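Local atomic coordinates of serine-threonine phosphatase 2C (Toxoplasma gondii, PDB entry 2I44), a protein that probably removes phosphate from serine and threonine residues of proteins, as a PP2C-family phosphatase, and binds calcium ions. Residues P83-Q86 / E87-M91; N122-V125 / K126-Q130; Q276-E279 / I280-A284. All coordinates share one frame; numbering follows the deposited sequence.

Contact 1. Residues P83-Q86 / E87-M91; sequences PAWQ and EVTEM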
loop_
_atom_site.group_PDB
_atom_site.type_symbol
_atom_site.label_atom_id
_atom_site.label_comp_id
_atom_site.label_asym_id
_atom_site.label_seq_id
_atom_site.Cartn_x
_atom_site.Cartn_y
_atom_site.Cartn_z
ATOM N N PRO A 83 -20.391 -6.334 -0.701
ATOM C CA PRO A 83 -21.752 -5.884 -0.992
ATOM C C PRO A 83 -21.693 -4.384 -1.252
ATOM O O PRO A 83 -22.491 -3.836 -2.009
ATOM C CB PRO A 83 -22.501 -6.226 0.291
ATOM C CG PRO A 83 -21.806 -7.489 0.738
ATOM C CD PRO A 83 -20.345 -7.116 0.548
ATOM N N ALA A 84 -20.719 -3.736 -0.617
ATOM C CA ALA A 84 -20.511 -2.304 -0.762
ATOM C C ALA A 84 -20.078 -2.008 -2.193
ATOM O O ALA A 84 -20.445 -0.981 -2.768
ATOM C CB ALA A 84 -19.444 -1.833 0.222
ATOM N N TRP A 85 -19.288 -2.910 -2.764
ATOM C CA TRP A 85 -18.826 -2.733 -4.130
ATOM C C TRP A 85 -19.943 -3.054 -5.117
ATOM O O TRP A 85 -20.009 -2.474 -6.199
ATOM C CB TRP A 85 -17.603 -3.612 -4.409
ATOM C CG TRP A 85 -17.039 -3.381 -5.775
ATOM C CD1 TRP A 85 -17.201 -4.176 -6.870
ATOM C CD2 TRP A 85 -16.260 -2.257 -6.206
ATOM N NE1 TRP A 85 -16.573 -3.620 -7.961
ATOM C CE2 TRP A 85 -15.986 -2.442 -7.582
ATOM C CE3 TRP A 85 -15.771 -1.108 -5.566
ATOM C CZ2 TRP A 85 -15.241 -1.526 -8.328
ATOM C CZ3 TRP A 85 -15.028 -0.194 -6.310
ATOM C CH2 TRP A 85 -14.771 -0.412 -7.679
ATOM N N GLN A 86 -20.814 -3.985 -4.744
ATOM C CA GLN A 86 -21.931 -4.346 -5.605
ATOM C C GLN A 86 -22.782 -3.096 -5.770
ATOM O O GLN A 86 -23.297 -2.825 -6.851
ATOM C CB GLN A 86 -22.767 -5.460 -4.969
ATOM C CG GLN A 86 -21.937 -6.674 -4.548
ATOM C CD GLN A 86 -22.768 -7.756 -3.877
ATOM O OE1 GLN A 86 -23.915 -7.526 -3.485
ATOM N NE2 GLN A 86 -22.185 -8.943 -3.728
ATOM N N GLU A 87 -22.911 -2.326 -4.692
ATOM C CA GLU A 87 -23.685 -1.093 -4.739
ATOM C C GLU A 87 -22.938 -0.054 -5.565
ATOM O O GLU A 87 -23.554 0.847 -6.132
ATOM C CB GLU A 87 -23.949 -0.550 -3.329
ATOM C CG GLU A 87 -24.448 -1.591 -2.352
ATOM C CD GLU A 87 -25.232 -0.996 -1.193
ATOM O OE1 GLU A 87 -24.947 0.157 -0.786
ATOM O OE2 GLU A 87 -26.134 -1.695 -0.684
ATOM N N VAL A 88 -21.613 -0.166 -5.632
ATOM C CA VAL A 88 -20.850 0.781 -6.440
ATOM C C VAL A 88 -21.099 0.447 -7.905
ATOM O O VAL A 88 -21.273 1.334 -8.741
ATOM C CB VAL A 88 -19.331 0.697 -6.161
ATOM C CG1 VAL A 88 -18.558 1.437 -7.250
ATOM C CG2 VAL A 88 -19.021 1.308 -4.816
ATOM N N THR A 89 -21.126 -0.843 -8.206
ATOM C CA THR A 89 -21.360 -1.292 -9.563
ATOM C C THR A 89 -22.791 -0.960 -10.000
ATOM O O THR A 89 -23.001 -0.451 -11.096
ATOM C CB THR A 89 -21.109 -2.811 -9.689
ATOM O OG1 THR A 89 -19.702 -3.063 -9.595
ATOM C CG2 THR A 89 -21.610 -3.340 -11.028
ATOM N N GLU A 90 -23.767 -1.236 -9.139
ATOM C CA GLU A 90 -25.161 -0.961 -9.472
ATOM C C GLU A 90 -25.415 0.512 -9.774
ATOM O O GLU A 90 -26.150 0.844 -10.714
ATOM C CB GLU A 90 -26.074 -1.400 -8.330
ATOM C CG GLU A 90 -25.982 -2.877 -7.992
ATOM C CD GLU A 90 -26.973 -3.281 -6.916
ATOM O OE1 GLU A 90 -28.196 -3.200 -7.184
ATOM O OE2 GLU A 90 -26.530 -3.673 -5.808
HETATM N N MSE A 91 -24.809 1.393 -8.980
HETATM C CA MSE A 91 -24.989 2.832 -9.157
HETATM C C MSE A 91 -24.321 3.341 -10.427
HETATM O O MSE A 91 -24.843 4.237 -11.091
HETATM C CB MSE A 91 -24.443 3.588 -7.953
HETATM C CG MSE A 91 -24.793 5.070 -7.966
HETATM SE SE MSE A 91 -24.132 5.976 -6.402
HETATM C CE MSE A 91 -25.363 5.244 -5.103
#

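Contact 2. Residues N122-V125 / K126-Q130; sequences NELV and KMCEQ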
loop_
_atom_site.group_PDB
_atom_site.type_symbol
_atom_site.label_atom_id
_atom_site.label_comp_id
_atom_site.label_asym_id
_atom_site.label_seq_id
_atom_site.Cartn_x
_atom_site.Cartn_y
_atom_site.Cartn_z
ATOM N N ASN A 122 -8.617 -11.480 6.942
ATOM C CA ASN A 122 -9.165 -12.665 7.598
ATOM C C ASN A 122 -8.767 -13.895 6.798
ATOM O O ASN A 122 -8.326 -14.894 7.359
ATOM C CB ASN A 122 -10.696 -12.590 7.705
ATOM C CG ASN A 122 -11.157 -11.526 8.674
ATOM O OD1 ASN A 122 -10.420 -11.134 9.582
ATOM N ND2 ASN A 122 -12.390 -11.060 8.499
ATOM N N GLU A 123 -8.900 -13.811 5.481
ATOM C CA GLU A 123 -8.561 -14.934 4.622
ATOM C C GLU A 123 -7.063 -15.233 4.674
ATOM O O GLU A 123 -6.652 -16.394 4.718
ATOM C CB GLU A 123 -8.979 -14.646 3.181
ATOM C CG GLU A 123 -9.011 -15.894 2.314
ATOM C CD GLU A 123 -9.219 -15.577 0.850
ATOM O OE1 GLU A 123 -9.840 -14.531 0.552
ATOM O OE2 GLU A 123 -8.772 -16.376 -0.001
ATOM N N LEU A 124 -6.251 -14.183 4.666
ATOM C CA LEU A 124 -4.803 -14.359 4.729
ATOM C C LEU A 124 -4.396 -15.026 6.054
ATOM O O LEU A 124 -3.629 -15.993 6.063
ATOM C CB LEU A 124 -4.093 -13.006 4.592
ATOM C CG LEU A 124 -2.563 -13.043 4.657
ATOM C CD1 LEU A 124 -2.022 -13.864 3.494
ATOM C CD2 LEU A 124 -2.001 -11.626 4.612
ATOM N N VAL A 125 -4.915 -14.507 7.162
ATOM C CA VAL A 125 -4.597 -15.038 8.484
ATOM C C VAL A 125 -4.975 -16.512 8.630
ATOM O O VAL A 125 -4.272 -17.275 9.294
ATOM C CB VAL A 125 -5.283 -14.204 9.606
ATOM C CG1 VAL A 125 -5.082 -14.874 10.958
ATOM C CG2 VAL A 125 -4.685 -12.784 9.642
ATOM N N LYS A 126 -6.087 -16.913 8.022
ATOM C CA LYS A 126 -6.500 -18.313 8.078
ATOM C C LYS A 126 -5.487 -19.148 7.303
ATOM O O LYS A 126 -5.225 -20.300 7.646
ATOM C CB LYS A 126 -7.895 -18.490 7.470
ATOM C CG LYS A 126 -9.008 -17.886 8.308
ATOM C CD LYS A 126 -10.342 -17.986 7.591
ATOM C CE LYS A 126 -11.405 -17.164 8.298
ATOM N NZ LYS A 126 -12.665 -17.131 7.500
HETATM N N MSE A 127 -4.925 -18.568 6.246
HETATM C CA MSE A 127 -3.926 -19.278 5.464
HETATM C C MSE A 127 -2.667 -19.410 6.311
HETATM O O MSE A 127 -2.006 -20.453 6.312
HETATM C CB MSE A 127 -3.590 -18.519 4.184
HETATM C CG MSE A 127 -4.715 -18.468 3.164
HETATM SE SE MSE A 127 -4.153 -17.516 1.566
HETATM C CE MSE A 127 -2.927 -18.849 0.851
ATOM N N CYS A 128 -2.338 -18.343 7.034
ATOM C CA CYS A 128 -1.160 -18.344 7.892
ATOM C C CYS A 128 -1.310 -19.396 8.986
ATOM O O CYS A 128 -0.326 -20.002 9.414
ATOM C CB CYS A 128 -0.955 -16.968 8.525
ATOM S SG CYS A 128 -0.554 -15.670 7.335
ATOM N N GLU A 129 -2.546 -19.599 9.434
ATOM C CA GLU A 129 -2.843 -20.586 10.465
ATOM C C GLU A 129 -2.665 -21.985 9.891
ATOM O O GLU A 129 -2.146 -22.882 10.554
ATOM C CB GLU A 129 -4.280 -20.413 10.969
ATOM C CG GLU A 129 -4.746 -21.524 11.899
ATOM C CD GLU A 129 -3.822 -21.711 13.087
ATOM O OE1 GLU A 129 -3.675 -20.757 13.880
ATOM O OE2 GLU A 129 -3.234 -22.807 13.229
ATOM N N GLN A 130 -3.097 -22.153 8.646
ATOM C CA GLN A 130 -2.988 -23.427 7.952
ATOM C C GLN A 130 -1.541 -23.829 7.727
ATOM O O GLN A 130 -1.130 -24.927 8.092
ATOM C CB GLN A 130 -3.689 -23.356 6.590
ATOM C CG GLN A 130 -5.205 -23.326 6.656
ATOM C CD GLN A 130 -5.778 -24.553 7.342
ATOM O OE1 GLN A 130 -5.574 -25.686 6.890
ATOM N NE2 GLN A 130 -6.496 -24.335 8.440
#

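Contact 3. Residues Q276-E279 / I280-A284; sequences QAVE and IAMQA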
loop_
_atom_site.group_PDB
_atom_site.type_symbol
_atom_site.label_atom_id
_atom_site.label_comp_id
_atom_site.label_asym_id
_atom_site.label_seq_id
_atom_site.Cartn_x
_atom_site.Cartn_y
_atom_site.Cartn_z
ATOM N N GLN A 276 10.653 14.989 -4.181
ATOM C CA GLN A 276 11.749 14.422 -4.967
ATOM C C GLN A 276 11.260 13.306 -5.882
ATOM O O GLN A 276 11.674 13.209 -7.041
ATOM C CB GLN A 276 12.847 13.874 -4.052
ATOM C CG GLN A 276 13.631 14.942 -3.301
ATOM C CD GLN A 276 14.685 14.342 -2.393
ATOM O OE1 GLN A 276 14.375 13.538 -1.523
ATOM N NE2 GLN A 276 15.940 14.729 -2.594
ATOM N N ALA A 277 10.380 12.457 -5.365
ATOM C CA ALA A 277 9.863 11.357 -6.166
ATOM C C ALA A 277 9.034 11.879 -7.338
ATOM O O ALA A 277 9.210 11.448 -8.474
ATOM C CB ALA A 277 9.018 10.424 -5.297
ATOM N N VAL A 278 8.139 12.815 -7.066
ATOM C CA VAL A 278 7.299 13.363 -8.120
ATOM C C VAL A 278 8.149 14.017 -9.210
ATOM O O VAL A 278 7.921 13.797 -10.399
ATOM C CB VAL A 278 6.307 14.390 -7.554
ATOM C CG1 VAL A 278 5.589 15.100 -8.684
ATOM C CG2 VAL A 278 5.304 13.684 -6.657
ATOM N N GLU A 279 9.132 14.809 -8.799
ATOM C CA GLU A 279 10.018 15.482 -9.742
ATOM C C GLU A 279 10.717 14.471 -10.649
ATOM O O GLU A 279 10.693 14.613 -11.874
ATOM C CB GLU A 279 11.064 16.306 -8.993
ATOM C CG GLU A 279 12.157 16.863 -9.894
ATOM C CD GLU A 279 13.072 17.839 -9.175
ATOM O OE1 GLU A 279 12.656 18.998 -8.963
ATOM O OE2 GLU A 279 14.199 17.443 -8.814
ATOM N N ILE A 280 11.334 13.455 -10.045
ATOM C CA ILE A 280 12.031 12.419 -10.798
ATOM C C ILE A 280 11.077 11.726 -11.767
ATOM O O ILE A 280 11.410 11.512 -12.932
ATOM C CB ILE A 280 12.645 11.362 -9.855
ATOM C CG1 ILE A 280 13.742 12.002 -8.999
ATOM C CG2 ILE A 280 13.224 10.198 -10.663
ATOM C CD1 ILE A 280 14.346 11.062 -7.980
ATOM N N ALA A 281 9.890 11.377 -11.276
ATOM C CA ALA A 281 8.882 10.711 -12.090
ATOM C C ALA A 281 8.367 11.632 -13.202
ATOM O O ALA A 281 8.198 11.199 -14.336
ATOM C CB ALA A 281 7.720 10.253 -11.211
HETATM N N MSE A 282 8.113 12.894 -12.869
HETATM C CA MSE A 282 7.617 13.861 -13.848
HETATM C C MSE A 282 8.639 14.094 -14.954
HETATM O O MSE A 282 8.293 14.192 -16.132
HETATM C CB MSE A 282 7.298 15.194 -13.170
HETATM C CG MSE A 282 6.018 15.196 -12.352
HETATM SE SE MSE A 282 4.473 14.798 -13.432
HETATM C CE MSE A 282 3.820 16.617 -13.715
ATOM N N GLN A 283 9.906 14.181 -14.569
ATOM C CA GLN A 283 10.958 14.396 -15.546
ATOM C C GLN A 283 11.135 13.185 -16.447
ATOM O O GLN A 283 11.272 13.332 -17.659
ATOM C CB GLN A 283 12.287 14.724 -14.865
ATOM C CG GLN A 283 13.461 14.700 -15.841
ATOM C CD GLN A 283 14.602 15.604 -15.424
ATOM O OE1 GLN A 283 14.416 16.811 -15.248
ATOM N NE2 GLN A 283 15.794 15.029 -15.273
ATOM N N ALA A 284 11.133 11.992 -15.858
ATOM C CA ALA A 284 11.303 10.775 -16.639
ATOM C C ALA A 284 10.270 10.723 -17.758
ATOM O O ALA A 284 10.603 10.480 -18.921
ATOM C CB ALA A 284 11.166 9.552 -15.745
#

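Contact 1. Residues P83-Q86 / E87-M91
The indole of Trp85 carries Val88 CG1 over one face, the methyl lying 4.1 Å from the centroid of the six-membered ring and only 15° off its normal, a CH-pi contact displaced toward the rim. Thr89 OG1 approaches the same indole obliquely, 3.6 Å from Trp85 NE1. Trp85 swings CG opposite its own amide nitrogen (chi1 -176°), which lays the ring beside the next helical turn, where Val88, with CG1 likewise opposite its amide nitrogen, brings a methyl over it. Residues 83-91 make up nearly all of helix 83-92, a short helix of the PP2C fold. One side of it, with Ala84, Glu87 and Val88, touches helix 98-130, while the indole packs on Leu79 and Ile80 of helix 66-80 and on loop residues Leu46 and Val47; a large, flat, mostly apolar ring suits that junction. Trp85 O receives Thr89 N at 2.8 Å, and weak bonds from Val88 N and from Thr89 OG1, the last at 3.5 Å. Pro83, lacking an amide hydrogen, fits the first turn, where its nitrogen needs no helical acceptor, and Pro83 O accepts Glu87 N at 3.1 Å. On the exposed side, Glu90 N bonds Gln86 O at 2.8 Å.

Contact 2. Residues N122-V125 / K126-Q130
Leu124 and Cys128, one helical turn apart, are brought together by different first torsions: Leu124 puts CG opposite its amide nitrogen (chi1 179°), whereas Cys128 sets SG opposite its carbonyl carbon (chi1 -66°), back over the preceding turn. The result is an apolar contact of 4.3 Å between Leu124 CG and Cys128 SG. The sulfur also comes 3.3 Å from Leu124 O, an oxygen that already accepts Cys128 N at 2.9 Å, in the carbonyl plane, and a weak bond from Met127 N. Small and moderately apolar, cysteine can sit close to the backbone on this buried side.

Elsewhere along the helix the side chains lie against main-chain oxygens. The extended aliphatic part of Lys126 runs past Asn122 O, with CG 3.2 Å from it, and carries the ammonium group outward at the exposed surface; a long, flexible, charged residue suits such a place. Met127, a selenomethionine, brings CG within 3.2 Å of Glu123 O before its chain bends at the selenium and turns away. The main-chain bonds Lys126 N to Asn122 O, Met127 N to Glu123 O and Glu129 N to Val125 O continue the regular i to i+4 pattern of an alpha-helix up to its last residues.

These residues form the C-terminal end of the long helix 98-130 of the PP2C fold. The side chain of Leu124 lies about 9 Å from Gly61, a calcium ligand, too far to touch that site directly. Helix 66-80 covers one side of it: Leu124 and Met127 meet Asn70, Cys128 meets Phe66, and Glu123 packs on Leu74 while its OE1 accepts a hydrogen bond from Gln78 NE2. Cys128 also touches Lys133 and Glu129 touches Lys236, both in loops.

Contact 3. Residues Q276-E279 / I280-A284
Four successive i to i+4 bonds, with N-H...O angles between 159° and 169°, run from Gln276 O to Gln283 N and set Val278 and Met282 one turn apart on the same side of a regular alpha-helix. The helix, 274-286, packs against a beta-sheet of the PP2C fold: Val278 and Met282 both reach Val260 of strand 258-264 and Leu170 of strand 169-174, and Val278 also meets Cys172. Their side chains lie next to each other and point the same way, Val278 CG1 touching Met282 CG at 3.7 Å, so the pair turns two neighbouring apolar side chains to the strands. A compact beta-branched residue suits the buried position, and the flexible selenomethionine, bent at chi2 (-60°) and again at chi3, may follow the sheet surface. Ala277 needs little space where it meets both Ile262 of the strand and Leu295 of helix 291-305. Ile280 turns to that second helix, touching Leu295 and Met298. Gln276 and Glu279 occupy the exposed side, where polar groups are at home; Gln276 OE1 accepts the amide of Ser273. Set opposite its carbonyl carbon, Ile280 CG1 sits 3.1 Å from Gln276 O, the oxygen that accepts the amide of Ile280 itself.

Overall arrangement
All three contacts are local, made between successive turns of one helix, each a mix of buried and exposed residues, and none touches another. Contacts 1 and 2 belong to consecutive helices, 83-92 and 98-130, and both meet helix 66-80; their nearest atoms are nevertheless about 12 Å apart. Contact 3 lies across the chain's centre from contact 2, with centres 38 Å apart, and packs on a sheet as well as on a helix. The chemistry follows: contact 1 uses an aromatic ring at a junction of helices and loops, contact 2 pairs leucine with cysteine on its buried side, and contact 3 turns aliphatic side chains and a selenomethionine to the strands, with polar residues on its exposed side.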